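Local coordinates for OxyA protein (Actinoplanes teichomyceticus, PDB 5HH3) that probably carries out, as a heme-dependent cytochrome P450, an oxidative phenolic coupling that cyclises the peptide precursor of a glycopeptide antibiotic, at residues D241-F246 with E355-T360; L247-W252 with L282-K287. All coordinates share one frame; numbering follows the deposited sequence. Where two conformers were deposited one is given.

Contact 1 (D241-F246 with E355-T360). With HEM (protoporphyrin IX containing Fe), chain G; ACT (acetate ion), chain O.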
ATOM      1  N   ASP B 241      -9.024   8.952 -17.818  1.00 32.61           N
ATOM      2  CA  ASP B 241      -7.839   9.442 -17.095  1.00 33.53           C
ATOM      3  C   ASP B 241      -6.555   9.286 -17.894  1.00 32.43           C
ATOM      4  O   ASP B 241      -5.787  10.258 -18.026  1.00 31.70           O
ATOM      5  CB  ASP B 241      -7.677   8.753 -15.728  1.00 34.29           C
ATOM      6  CG  ASP B 241      -6.559   9.365 -14.906  1.00 35.42           C
ATOM      7  OD1 ASP B 241      -6.804  10.393 -14.268  1.00 37.84           O
ATOM      8  OD2 ASP B 241      -5.426   8.841 -14.925  1.00 35.59           O
ATOM      9  N   GLN B 242      -6.353   8.087 -18.437  1.00 31.68           N
ATOM     10  CA  GLN B 242      -5.206   7.778 -19.297  1.00 31.82           C
ATOM     11  C   GLN B 242      -5.144   8.727 -20.498  1.00 31.18           C
ATOM     12  O   GLN B 242      -4.087   9.277 -20.811  1.00 29.48           O
ATOM     13  CB  GLN B 242      -5.260   6.334 -19.809  1.00 33.08           C
ATOM     14  CG  GLN B 242      -5.009   5.245 -18.776  1.00 34.38           C
ATOM     15  CD  GLN B 242      -3.570   4.730 -18.771  1.00 35.23           C
ATOM     16  OE1 GLN B 242      -2.580   5.472 -19.013  1.00 36.92           O
ATOM     17  NE2 GLN B 242      -3.435   3.452 -18.476  1.00 35.48           N
ATOM     18  N   VAL B 243      -6.293   8.931 -21.142  1.00 30.58           N
ATOM     19  CA  VAL B 243      -6.362   9.759 -22.331  1.00 30.08           C
ATOM     20  C   VAL B 243      -6.122  11.233 -21.982  1.00 29.74           C
ATOM     21  O   VAL B 243      -5.382  11.900 -22.675  1.00 28.94           O
ATOM     22  CB  VAL B 243      -7.698   9.584 -23.067  1.00 31.19           C
ATOM     23  CG1 VAL B 243      -7.885  10.638 -24.163  1.00 31.50           C
ATOM     24  CG2 VAL B 243      -7.791   8.167 -23.638  1.00 31.83           C
ATOM     25  N   ALA B 244      -6.775  11.734 -20.935  1.00 29.72           N
ATOM     26  CA  ALA B 244      -6.583  13.112 -20.497  1.00 29.98           C
ATOM     27  C   ALA B 244      -5.134  13.414 -20.125  1.00 30.02           C
ATOM     28  O   ALA B 244      -4.590  14.454 -20.538  1.00 29.63           O
ATOM     29  CB  ALA B 244      -7.496  13.439 -19.332  1.00 31.38           C
ATOM     30  N   ARG B 245      -4.495  12.513 -19.368  1.00 29.10           N
ATOM     31  CA  ARG B 245      -3.107  12.721 -18.947  1.00 28.88           C
ATOM     32  C   ARG B 245      -2.147  12.743 -20.122  1.00 28.54           C
ATOM     33  O   ARG B 245      -1.230  13.564 -20.153  1.00 28.67           O
ATOM     34  CB  ARG B 245      -2.663  11.688 -17.897  1.00 29.16           C
ATOM     35  CG  ARG B 245      -3.269  11.959 -16.514  1.00 30.92           C
ATOM     36  CD  ARG B 245      -2.745  11.027 -15.422  1.00 30.39           C
ATOM     37  NE  ARG B 245      -2.874   9.621 -15.758  1.00 30.72           N
ATOM     38  CZ  ARG B 245      -1.949   8.845 -16.319  1.00 31.51           C
ATOM     39  NH1 ARG B 245      -0.725   9.287 -16.670  1.00 31.39           N
ATOM     40  NH2 ARG B 245      -2.268   7.585 -16.563  1.00 34.28           N
ATOM     41  N   PHE B 246      -2.360  11.850 -21.085  1.00 28.13           N
ATOM     42  CA  PHE B 246      -1.567  11.834 -22.313  1.00 28.66           C
ATOM     43  C   PHE B 246      -1.710  13.119 -23.156  1.00 29.16           C
ATOM     44  O   PHE B 246      -0.722  13.637 -23.652  1.00 29.10           O
ATOM     45  CB  PHE B 246      -1.930  10.631 -23.168  1.00 29.01           C
ATOM     46  CG  PHE B 246      -1.035  10.453 -24.343  1.00 30.04           C
ATOM     47  CD1 PHE B 246      -1.300  11.109 -25.542  1.00 31.40           C
ATOM     48  CD2 PHE B 246       0.094   9.647 -24.252  1.00 30.84           C
ATOM     49  CE1 PHE B 246      -0.460  10.960 -26.627  1.00 31.75           C
ATOM     50  CE2 PHE B 246       0.956   9.513 -25.326  1.00 31.21           C
ATOM     51  CZ  PHE B 246       0.665  10.140 -26.522  1.00 31.99           C
ATOM     52  N   GLU B 355      -5.443   5.611 -29.373  1.00 34.48           N
ATOM     53  CA  GLU B 355      -4.688   6.093 -30.530  1.00 35.84           C
ATOM     54  C   GLU B 355      -5.507   6.933 -31.484  1.00 36.19           C
ATOM     55  O   GLU B 355      -4.978   7.893 -32.041  1.00 37.42           O
ATOM     56  CB  GLU B 355      -4.022   4.951 -31.295  1.00 37.79           C
ATOM     57  CG  GLU B 355      -2.852   4.344 -30.528  1.00 38.79           C
ATOM     58  CD  GLU B 355      -2.174   3.200 -31.261  1.00 41.48           C
ATOM     59  OE1 GLU B 355      -1.012   2.887 -30.942  1.00 43.91           O
ATOM     60  OE2 GLU B 355      -2.800   2.577 -32.136  1.00 45.25           O
ATOM     61  N   LEU B 356      -6.770   6.566 -31.693  1.00 35.69           N
ATOM     62  CA  LEU B 356      -7.695   7.352 -32.525  1.00 36.78           C
ATOM     63  C   LEU B 356      -7.889   8.770 -31.972  1.00 35.23           C
ATOM     64  O   LEU B 356      -7.870   9.746 -32.724  1.00 35.23           O
ATOM     65  CB  LEU B 356      -9.058   6.654 -32.627  1.00 37.72           C
ATOM     66  CG  LEU B 356     -10.174   7.434 -33.324  1.00 40.07           C
ATOM     67  CD1 LEU B 356      -9.765   7.730 -34.771  1.00 41.51           C
ATOM     68  CD2 LEU B 356     -11.499   6.688 -33.282  1.00 41.12           C
ATOM     69  N   VAL B 357      -8.090   8.866 -30.662  1.00 33.26           N
ATOM     70  CA  VAL B 357      -8.206  10.156 -29.995  1.00 33.39           C
ATOM     71  C   VAL B 357      -6.913  10.986 -30.164  1.00 33.06           C
ATOM     72  O   VAL B 357      -6.989  12.150 -30.489  1.00 32.79           O
ATOM     73  CB  VAL B 357      -8.602  10.011 -28.506  1.00 32.99           C
ATOM     74  CG1 VAL B 357      -8.530  11.352 -27.775  1.00 33.60           C
ATOM     75  CG2 VAL B 357     -10.015   9.451 -28.399  1.00 33.99           C
ATOM     76  N   PHE B 358      -5.749  10.366 -29.987  1.00 32.88           N
ATOM     77  CA  PHE B 358      -4.483  11.085 -30.055  1.00 33.76           C
ATOM     78  C   PHE B 358      -4.163  11.502 -31.477  1.00 35.42           C
ATOM     79  O   PHE B 358      -3.728  12.635 -31.697  1.00 35.60           O
ATOM     80  CB  PHE B 358      -3.313  10.259 -29.523  1.00 33.38           C
ATOM     81  CG  PHE B 358      -3.490   9.727 -28.116  1.00 32.36           C
ATOM     82  CD1 PHE B 358      -4.292  10.363 -27.179  1.00 32.78           C
ATOM     83  CD2 PHE B 358      -2.811   8.566 -27.730  1.00 31.60           C
ATOM     84  CE1 PHE B 358      -4.411   9.840 -25.876  1.00 32.27           C
ATOM     85  CE2 PHE B 358      -2.931   8.047 -26.446  1.00 29.97           C
ATOM     86  CZ  PHE B 358      -3.722   8.685 -25.518  1.00 30.18           C
ATOM     87  N   ARG B 359      -4.388  10.575 -32.418  1.00 36.16           N
ATOM     88  CA  ARG B 359      -4.159  10.785 -33.858  0.50 37.55           C
ATOM     89  C   ARG B 359      -5.004  11.935 -34.395  1.00 37.89           C
ATOM     90  O   ARG B 359      -4.632  12.577 -35.362  1.00 38.54           O
ATOM     91  CB  ARG B 359      -4.464   9.494 -34.660  0.50 38.94           C
ATOM     92  CG  ARG B 359      -4.713   9.670 -36.160  0.50 41.41           C
ATOM     93  CD  ARG B 359      -4.707   8.343 -36.911  0.50 42.40           C
ATOM     94  NE  ARG B 359      -4.996   7.227 -36.027  0.50 42.38           N
ATOM     95  CZ  ARG B 359      -6.144   6.557 -36.009  0.50 42.07           C
ATOM     96  NH1 ARG B 359      -7.123   6.882 -36.834  0.50 43.17           N
ATOM     97  NH2 ARG B 359      -6.298   5.567 -35.157  0.50 40.97           N
ATOM     98  N   THR B 360      -6.159  12.163 -33.772  1.00 37.14           N
ATOM     99  CA  THR B 360      -7.095  13.194 -34.176  1.00 38.41           C
ATOM    100  C   THR B 360      -6.828  14.494 -33.441  1.00 38.77           C
ATOM    101  O   THR B 360      -6.728  15.547 -34.073  1.00 40.88           O
ATOM    102  CB  THR B 360      -8.555  12.737 -33.921  1.00 39.00           C
ATOM    103  OG1 THR B 360      -8.772  11.483 -34.587  1.00 39.42           O
ATOM    104  CG2 THR B 360      -9.554  13.754 -34.465  1.00 40.48           C
TER
HETATM  105  CHA HEM G 401      -4.430  -2.332 -19.880  1.00 28.02           C
HETATM  106  CHB HEM G 401      -8.458  -0.026 -21.291  1.00 30.51           C
HETATM  107  CHC HEM G 401      -5.774   3.829 -22.559  1.00 30.69           C
HETATM  108  CHD HEM G 401      -1.784   1.478 -21.220  1.00 28.31           C
HETATM  109  C1A HEM G 401      -5.745  -2.017 -20.128  1.00 30.41           C
HETATM  110  C2A HEM G 401      -6.845  -2.845 -19.769  1.00 30.00           C
HETATM  111  C3A HEM G 401      -7.976  -2.204 -20.176  1.00 30.86           C
HETATM  112  C4A HEM G 401      -7.586  -0.976 -20.780  1.00 31.46           C
HETATM  113  CMA HEM G 401      -9.394  -2.687 -19.998  1.00 31.68           C
HETATM  114  CAA HEM G 401      -6.758  -4.193 -19.082  1.00 28.43           C
HETATM  115  CBA HEM G 401      -6.608  -5.279 -20.147  1.00 27.63           C
HETATM  116  CGA HEM G 401      -6.476  -6.688 -19.594  1.00 28.21           C
HETATM  117  O1A HEM G 401      -6.075  -6.916 -18.426  1.00 26.09           O
HETATM  118  O2A HEM G 401      -6.761  -7.668 -20.332  1.00 27.86           O
HETATM  119  C1B HEM G 401      -8.088   1.251 -21.757  1.00 31.57           C
HETATM  120  C2B HEM G 401      -9.013   2.242 -22.233  1.00 32.86           C
HETATM  121  C3B HEM G 401      -8.267   3.343 -22.595  1.00 33.45           C
HETATM  122  C4B HEM G 401      -6.852   2.973 -22.320  1.00 31.80           C
HETATM  123  CMB HEM G 401     -10.518   2.106 -22.326  1.00 32.75           C
HETATM  124  CAB HEM G 401      -8.666   4.646 -23.188  1.00 35.33           C
HETATM  125  CBB HEM G 401      -9.876   4.994 -23.636  1.00 39.36           C
HETATM  126  C1C HEM G 401      -4.436   3.560 -22.300  1.00 30.37           C
HETATM  127  C2C HEM G 401      -3.360   4.443 -22.535  1.00 29.88           C
HETATM  128  C3C HEM G 401      -2.199   3.766 -22.139  1.00 31.49           C
HETATM  129  C4C HEM G 401      -2.612   2.466 -21.680  1.00 30.10           C
HETATM  130  CMC HEM G 401      -3.463   5.853 -23.087  1.00 30.30           C
HETATM  131  CAC HEM G 401      -0.779   4.202 -22.175  1.00 33.21           C
HETATM  132  CBC HEM G 401      -0.310   5.347 -22.666  1.00 38.31           C
HETATM  133  C1D HEM G 401      -2.238   0.250 -20.743  1.00 28.56           C
HETATM  134  C2D HEM G 401      -1.283  -0.744 -20.208  1.00 29.49           C
HETATM  135  C3D HEM G 401      -2.011  -1.806 -19.832  1.00 28.43           C
HETATM  136  C4D HEM G 401      -3.409  -1.441 -20.145  1.00 27.50           C
HETATM  137  CMD HEM G 401       0.220  -0.656 -20.063  1.00 28.15           C
HETATM  138  CAD HEM G 401      -1.454  -3.084 -19.219  1.00 26.89           C
HETATM  139  CBD HEM G 401      -1.243  -3.025 -17.699  1.00 26.24           C
HETATM  140  CGD HEM G 401      -0.675  -4.353 -17.172  1.00 26.34           C
HETATM  141  O1D HEM G 401      -0.462  -4.551 -15.962  1.00 25.33           O
HETATM  142  O2D HEM G 401      -0.382  -5.305 -17.907  1.00 25.65           O
HETATM  143  NA  HEM G 401      -6.211  -0.881 -20.761  1.00 30.75           N
HETATM  144  NB  HEM G 401      -6.842   1.724 -21.859  1.00 31.09           N
HETATM  145  NC  HEM G 401      -3.964   2.368 -21.829  1.00 29.88           N
HETATM  146  ND  HEM G 401      -3.500  -0.224 -20.719  1.00 28.17           N
HETATM  147 FE   HEM G 401      -5.099   0.700 -21.274  1.00 28.35          FE
HETATM  148  C   ACT O 409      -5.067   5.152 -14.703  1.00 83.36           C
HETATM  149  O   ACT O 409      -6.161   5.189 -14.098  1.00 84.47           O
HETATM  150  OXT ACT O 409      -4.690   6.093 -15.437  1.00 80.17           O
HETATM  151  CH3 ACT O 409      -4.188   3.946 -14.540  1.00 80.27           C
HETATM  152  O   HOH W   1      -5.409   1.315 -19.286  1.00 34.09           O

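Contact 2 (L247-W252 with L282-K287). With HEM (protoporphyrin IX containing Fe), chain G.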
ATOM      1  N   LEU B 247      -2.943  13.582 -23.354  1.00 28.99           N
ATOM      2  CA  LEU B 247      -3.186  14.793 -24.143  1.00 30.38           C
ATOM      3  C   LEU B 247      -2.571  16.030 -23.474  1.00 30.76           C
ATOM      4  O   LEU B 247      -2.032  16.891 -24.160  1.00 30.44           O
ATOM      5  CB  LEU B 247      -4.688  15.003 -24.388  1.00 30.59           C
ATOM      6  CG  LEU B 247      -5.379  14.017 -25.334  1.00 30.60           C
ATOM      7  CD1 LEU B 247      -6.878  14.298 -25.373  1.00 30.94           C
ATOM      8  CD2 LEU B 247      -4.776  14.069 -26.728  1.00 31.32           C
ATOM      9  N   ALA B 248      -2.620  16.094 -22.141  1.00 31.30           N
ATOM     10  CA  ALA B 248      -1.958  17.181 -21.403  1.00 32.44           C
ATOM     11  C   ALA B 248      -0.440  17.116 -21.598  1.00 32.13           C
ATOM     12  O   ALA B 248       0.176  18.141 -21.871  1.00 32.47           O
ATOM     13  CB  ALA B 248      -2.328  17.163 -19.922  1.00 32.50           C
ATOM     14  N   ALA B 249       0.149  15.923 -21.496  1.00 30.98           N
ATOM     15  CA  ALA B 249       1.595  15.776 -21.722  1.00 31.21           C
ATOM     16  C   ALA B 249       1.985  16.020 -23.186  1.00 31.85           C
ATOM     17  O   ALA B 249       3.063  16.562 -23.461  1.00 32.70           O
ATOM     18  CB  ALA B 249       2.098  14.423 -21.251  1.00 30.38           C
ATOM     19  N   GLY B 250       1.107  15.634 -24.113  1.00 31.38           N
ATOM     20  CA  GLY B 250       1.283  15.937 -25.524  1.00 31.95           C
ATOM     21  C   GLY B 250       1.288  17.422 -25.828  1.00 33.61           C
ATOM     22  O   GLY B 250       2.170  17.904 -26.548  1.00 33.61           O
ATOM     23  N   ALA B 251       0.300  18.150 -25.287  1.00 34.05           N
ATOM     24  CA  ALA B 251       0.248  19.595 -25.442  1.00 35.65           C
ATOM     25  C   ALA B 251       1.518  20.268 -24.890  1.00 36.45           C
ATOM     26  O   ALA B 251       2.006  21.246 -25.484  1.00 38.07           O
ATOM     27  CB  ALA B 251      -0.998  20.171 -24.776  1.00 36.30           C
ATOM     28  N   TRP B 252       2.047  19.754 -23.774  1.00 34.91           N
ATOM     29  CA  TRP B 252       3.282  20.282 -23.188  1.00 36.42           C
ATOM     30  C   TRP B 252       4.457  20.053 -24.138  1.00 36.36           C
ATOM     31  O   TRP B 252       5.223  20.977 -24.395  1.00 37.15           O
ATOM     32  CB  TRP B 252       3.537  19.652 -21.814  1.00 36.33           C
ATOM     33  CG  TRP B 252       4.756  20.144 -21.068  1.00 37.53           C
ATOM     34  CD1 TRP B 252       5.464  21.289 -21.297  1.00 39.50           C
ATOM     35  CD2 TRP B 252       5.371  19.522 -19.933  1.00 38.15           C
ATOM     36  NE1 TRP B 252       6.491  21.402 -20.400  1.00 40.02           N
ATOM     37  CE2 TRP B 252       6.455  20.341 -19.544  1.00 39.47           C
ATOM     38  CE3 TRP B 252       5.113  18.348 -19.208  1.00 37.86           C
ATOM     39  CZ2 TRP B 252       7.287  20.024 -18.469  1.00 40.30           C
ATOM     40  CZ3 TRP B 252       5.940  18.029 -18.139  1.00 38.24           C
ATOM     41  CH2 TRP B 252       7.015  18.866 -17.776  1.00 38.65           C
ATOM     42  N   LEU B 282       6.813   9.923 -24.473  1.00 29.38           N
ATOM     43  CA  LEU B 282       6.040  10.344 -23.301  1.00 28.88           C
ATOM     44  C   LEU B 282       5.808   9.244 -22.259  1.00 28.68           C
ATOM     45  O   LEU B 282       5.870   9.524 -21.056  1.00 26.27           O
ATOM     46  CB  LEU B 282       4.688  10.946 -23.705  1.00 29.55           C
ATOM     47  CG  LEU B 282       4.729  12.272 -24.467  1.00 30.54           C
ATOM     48  CD1 LEU B 282       3.313  12.763 -24.723  1.00 30.70           C
ATOM     49  CD2 LEU B 282       5.534  13.313 -23.708  1.00 30.47           C
ATOM     50  N   THR B 283       5.490   8.036 -22.731  1.00 29.03           N
ATOM     51  CA  THR B 283       5.201   6.860 -21.872  1.00 28.84           C
ATOM     52  C   THR B 283       4.452   7.242 -20.593  1.00 29.46           C
ATOM     53  O   THR B 283       5.015   7.184 -19.490  1.00 28.41           O
ATOM     54  CB  THR B 283       6.501   6.062 -21.543  1.00 28.39           C
ATOM     55  OG1 THR B 283       7.134   5.685 -22.775  1.00 29.00           O
ATOM     56  CG2 THR B 283       6.186   4.801 -20.731  1.00 27.25           C
ATOM     57  N   THR B 284       3.189   7.649 -20.753  1.00 29.67           N
ATOM     58  CA  THR B 284       2.430   8.240 -19.661  1.00 30.95           C
ATOM     59  C   THR B 284       1.855   7.209 -18.665  1.00 30.83           C
ATOM     60  O   THR B 284       1.356   7.602 -17.618  1.00 30.45           O
ATOM     61  CB  THR B 284       1.298   9.161 -20.187  1.00 31.97           C
ATOM     62  OG1 THR B 284       0.496   8.461 -21.142  1.00 32.21           O
ATOM     63  CG2 THR B 284       1.893  10.411 -20.842  1.00 32.90           C
ATOM     64  N   ASP B 285       1.947   5.923 -18.989  1.00 30.51           N
ATOM     65  CA  ASP B 285       1.733   4.836 -18.013  1.00 31.43           C
ATOM     66  C   ASP B 285       3.079   4.115 -17.857  1.00 29.14           C
ATOM     67  O   ASP B 285       3.441   3.268 -18.668  1.00 29.07           O
ATOM     68  CB  ASP B 285       0.629   3.893 -18.509  1.00 34.81           C
ATOM     69  CG  ASP B 285      -0.016   3.055 -17.377  1.00 39.32           C
ATOM     70  OD1 ASP B 285       0.320   3.255 -16.183  1.00 44.74           O
ATOM     71  OD2 ASP B 285      -0.890   2.211 -17.692  1.00 41.56           O
ATOM     72  N   GLU B 286       3.828   4.485 -16.827  1.00 27.61           N
ATOM     73  CA  GLU B 286       5.237   4.123 -16.731  1.00 27.85           C
ATOM     74  C   GLU B 286       5.544   2.671 -16.357  1.00 27.57           C
ATOM     75  O   GLU B 286       6.661   2.195 -16.620  1.00 27.32           O
ATOM     76  CB  GLU B 286       5.965   5.043 -15.757  1.00 28.96           C
ATOM     77  CG  GLU B 286       6.117   6.483 -16.217  1.00 30.46           C
ATOM     78  CD  GLU B 286       5.043   7.427 -15.672  1.00 32.69           C
ATOM     79  OE1 GLU B 286       4.011   6.939 -15.150  1.00 32.56           O
ATOM     80  OE2 GLU B 286       5.226   8.673 -15.776  1.00 33.28           O
ATOM     81  N   LYS B 287       4.600   1.981 -15.715  1.00 26.53           N
ATOM     82  CA  LYS B 287       4.831   0.587 -15.307  1.00 28.74           C
ATOM     83  C   LYS B 287       3.551  -0.242 -15.320  1.00 28.63           C
ATOM     84  O   LYS B 287       2.463   0.307 -15.298  1.00 27.28           O
ATOM     85  CB  LYS B 287       5.472   0.535 -13.924  1.00 30.14           C
ATOM     86  CG  LYS B 287       4.719   1.319 -12.885  1.00 32.42           C
ATOM     87  CD  LYS B 287       5.414   1.250 -11.553  1.00 34.28           C
ATOM     88  CE  LYS B 287       4.753   2.198 -10.580  1.00 37.02           C
ATOM     89  NZ  LYS B 287       3.384   1.716 -10.232  1.00 37.84           N
TER
HETATM   90  CHA HEM G 401      -4.430  -2.332 -19.880  1.00 28.02           C
HETATM   91  CHB HEM G 401      -8.458  -0.026 -21.291  1.00 30.51           C
HETATM   92  CHC HEM G 401      -5.774   3.829 -22.559  1.00 30.69           C
HETATM   93  CHD HEM G 401      -1.784   1.478 -21.220  1.00 28.31           C
HETATM   94  C1A HEM G 401      -5.745  -2.017 -20.128  1.00 30.41           C
HETATM   95  C2A HEM G 401      -6.845  -2.845 -19.769  1.00 30.00           C
HETATM   96  C3A HEM G 401      -7.976  -2.204 -20.176  1.00 30.86           C
HETATM   97  C4A HEM G 401      -7.586  -0.976 -20.780  1.00 31.46           C
HETATM   98  CMA HEM G 401      -9.394  -2.687 -19.998  1.00 31.68           C
HETATM   99  CAA HEM G 401      -6.758  -4.193 -19.082  1.00 28.43           C
HETATM  100  CBA HEM G 401      -6.608  -5.279 -20.147  1.00 27.63           C
HETATM  101  CGA HEM G 401      -6.476  -6.688 -19.594  1.00 28.21           C
HETATM  102  O1A HEM G 401      -6.075  -6.916 -18.426  1.00 26.09           O
HETATM  103  O2A HEM G 401      -6.761  -7.668 -20.332  1.00 27.86           O
HETATM  104  C1B HEM G 401      -8.088   1.251 -21.757  1.00 31.57           C
HETATM  105  C2B HEM G 401      -9.013   2.242 -22.233  1.00 32.86           C
HETATM  106  C3B HEM G 401      -8.267   3.343 -22.595  1.00 33.45           C
HETATM  107  C4B HEM G 401      -6.852   2.973 -22.320  1.00 31.80           C
HETATM  108  CMB HEM G 401     -10.518   2.106 -22.326  1.00 32.75           C
HETATM  109  CAB HEM G 401      -8.666   4.646 -23.188  1.00 35.33           C
HETATM  110  CBB HEM G 401      -9.876   4.994 -23.636  1.00 39.36           C
HETATM  111  C1C HEM G 401      -4.436   3.560 -22.300  1.00 30.37           C
HETATM  112  C2C HEM G 401      -3.360   4.443 -22.535  1.00 29.88           C
HETATM  113  C3C HEM G 401      -2.199   3.766 -22.139  1.00 31.49           C
HETATM  114  C4C HEM G 401      -2.612   2.466 -21.680  1.00 30.10           C
HETATM  115  CMC HEM G 401      -3.463   5.853 -23.087  1.00 30.30           C
HETATM  116  CAC HEM G 401      -0.779   4.202 -22.175  1.00 33.21           C
HETATM  117  CBC HEM G 401      -0.310   5.347 -22.666  1.00 38.31           C
HETATM  118  C1D HEM G 401      -2.238   0.250 -20.743  1.00 28.56           C
HETATM  119  C2D HEM G 401      -1.283  -0.744 -20.208  1.00 29.49           C
HETATM  120  C3D HEM G 401      -2.011  -1.806 -19.832  1.00 28.43           C
HETATM  121  C4D HEM G 401      -3.409  -1.441 -20.145  1.00 27.50           C
HETATM  122  CMD HEM G 401       0.220  -0.656 -20.063  1.00 28.15           C
HETATM  123  CAD HEM G 401      -1.454  -3.084 -19.219  1.00 26.89           C
HETATM  124  CBD HEM G 401      -1.243  -3.025 -17.699  1.00 26.24           C
HETATM  125  CGD HEM G 401      -0.675  -4.353 -17.172  1.00 26.34           C
HETATM  126  O1D HEM G 401      -0.462  -4.551 -15.962  1.00 25.33           O
HETATM  127  O2D HEM G 401      -0.382  -5.305 -17.907  1.00 25.65           O
HETATM  128  NA  HEM G 401      -6.211  -0.881 -20.761  1.00 30.75           N
HETATM  129  NB  HEM G 401      -6.842   1.724 -21.859  1.00 31.09           N
HETATM  130  NC  HEM G 401      -3.964   2.368 -21.829  1.00 29.88           N
HETATM  131  ND  HEM G 401      -3.500  -0.224 -20.719  1.00 28.17           N
HETATM  132 FE   HEM G 401      -5.099   0.700 -21.274  1.00 28.35          FE
HETATM  133  O   HOH W   1      -5.409   1.315 -19.286  1.00 34.09           O

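Contact 1 (D241-F246 with E355-T360)
Phe246 and Phe358 lay one face of each ring against the other, their centroids 3.9 Å apart and their planes 20° from parallel. The stack is displaced: Phe246 CD1 sits over the centre of the Phe358 ring, whereas Phe358 CE2 lies nearer the rim of Phe246. At the in-plane edge of Phe358, CZ meets the heme methyl CMC at 3.7 Å. In branched Val243, CG1 lies anti to the backbone N (chi1 169°) and reaches Val357 CG1 at 3.7 Å, while CG2 packs on the heme vinyl carbon CAB. The side chain of Gln242 bends over pyrrole ring C of the heme, and its NE2 donates to the water at 3.0 Å; that water is bound to the heme iron at 2.1 Å, Cys348 being the iron's axial protein ligand. Arg245 NE donates in its guanidinium plane to Asp241 OD2 at 2.8 Å, meeting the carboxylate from above its plane, and NH2 hydrogen-bonds at 3.1 Å to OXT of an acetate ion, probably from the crystallisation liquor. Leu275 and Val278 of helix 274-282 add apolar surroundings. Segments 241-246 and 355-360, parts of the long distal helix and helix L of the P450 fold, run in the same general direction, their axes 24° apart. Between them, phenylalanine and valine side chains make a buried apolar joint, with the carbonyl Val243 O at the Phe358 ring edge. Polar residues of helix 225-256 face the distal pocket instead, where an amide grips the iron-bound water and a salt-bridged arginine meets an acetate ion.

Contact 2 (L247-W252 with L282-K287)
Ala249 turns its methyl to two side chains of segment 282-287: CB lies 4.0 Å from Leu282 CD1 and also 4.0 Å from Thr284 CG2. A small residue suits the spot, since the helix backbone is then close enough to be touched itself. Gly250, next in sequence, has no side chain to cover its backbone, and Leu282 CD1 can rest on the peptide that joins it to Ala249, 3.7 Å from Gly250 N and 3.8 Å from Ala249 C; the other methyl, CD2, approaches Ala249 O. The leucine extends to reach this backbone, CD1 being anti to CA (chi2 -177°). Thr283 then leaves the helical path with positive phi, and the chain turns toward the heme. In Thr284, OG1 stands between the backbone N and the carbonyl carbon (chi1 52°). This puts OG1 of Thr284 3.6 Å from the heme vinyl carbon CBC and leaves the methyl for Ala249, a division of labour that a beta-branched threonine allows. Asp285 OD2 follows, 3.7 Å from the heme meso carbon CHD. On its other sides helix 225-256 is hemmed in by helices: Leu247 packs on Val357 and Phe358 of helix 351-368, and Ala248 on Val143 of helix 142-159. Trp252 meets the ring of Phe25, while Glu286 pairs with Arg22 in a salt bridge as the loop from helix 274-282 runs on toward strand 291-293.

In the fold
Both contacts are buried in the core and share helix 225-256, with contact 2 nested inside the chain loop that contact 1 closes. Contact 1 joins this helix to another helix through stacked rings and valines; contact 2, the smaller, sets small residues and bare backbone against a helix end and loop. Probable hydrogen bonds tie them together: Arg245 NH1 to Thr284 O (2.8 Å) and Gln242 NE2 to Asp285 OD2 (2.9 Å). Phe246 also packs on Thr284. The heme touches both, bordered by apolar groups and the glutamine amide in contact 1, and by a hydroxyl and a carboxylate in contact 2.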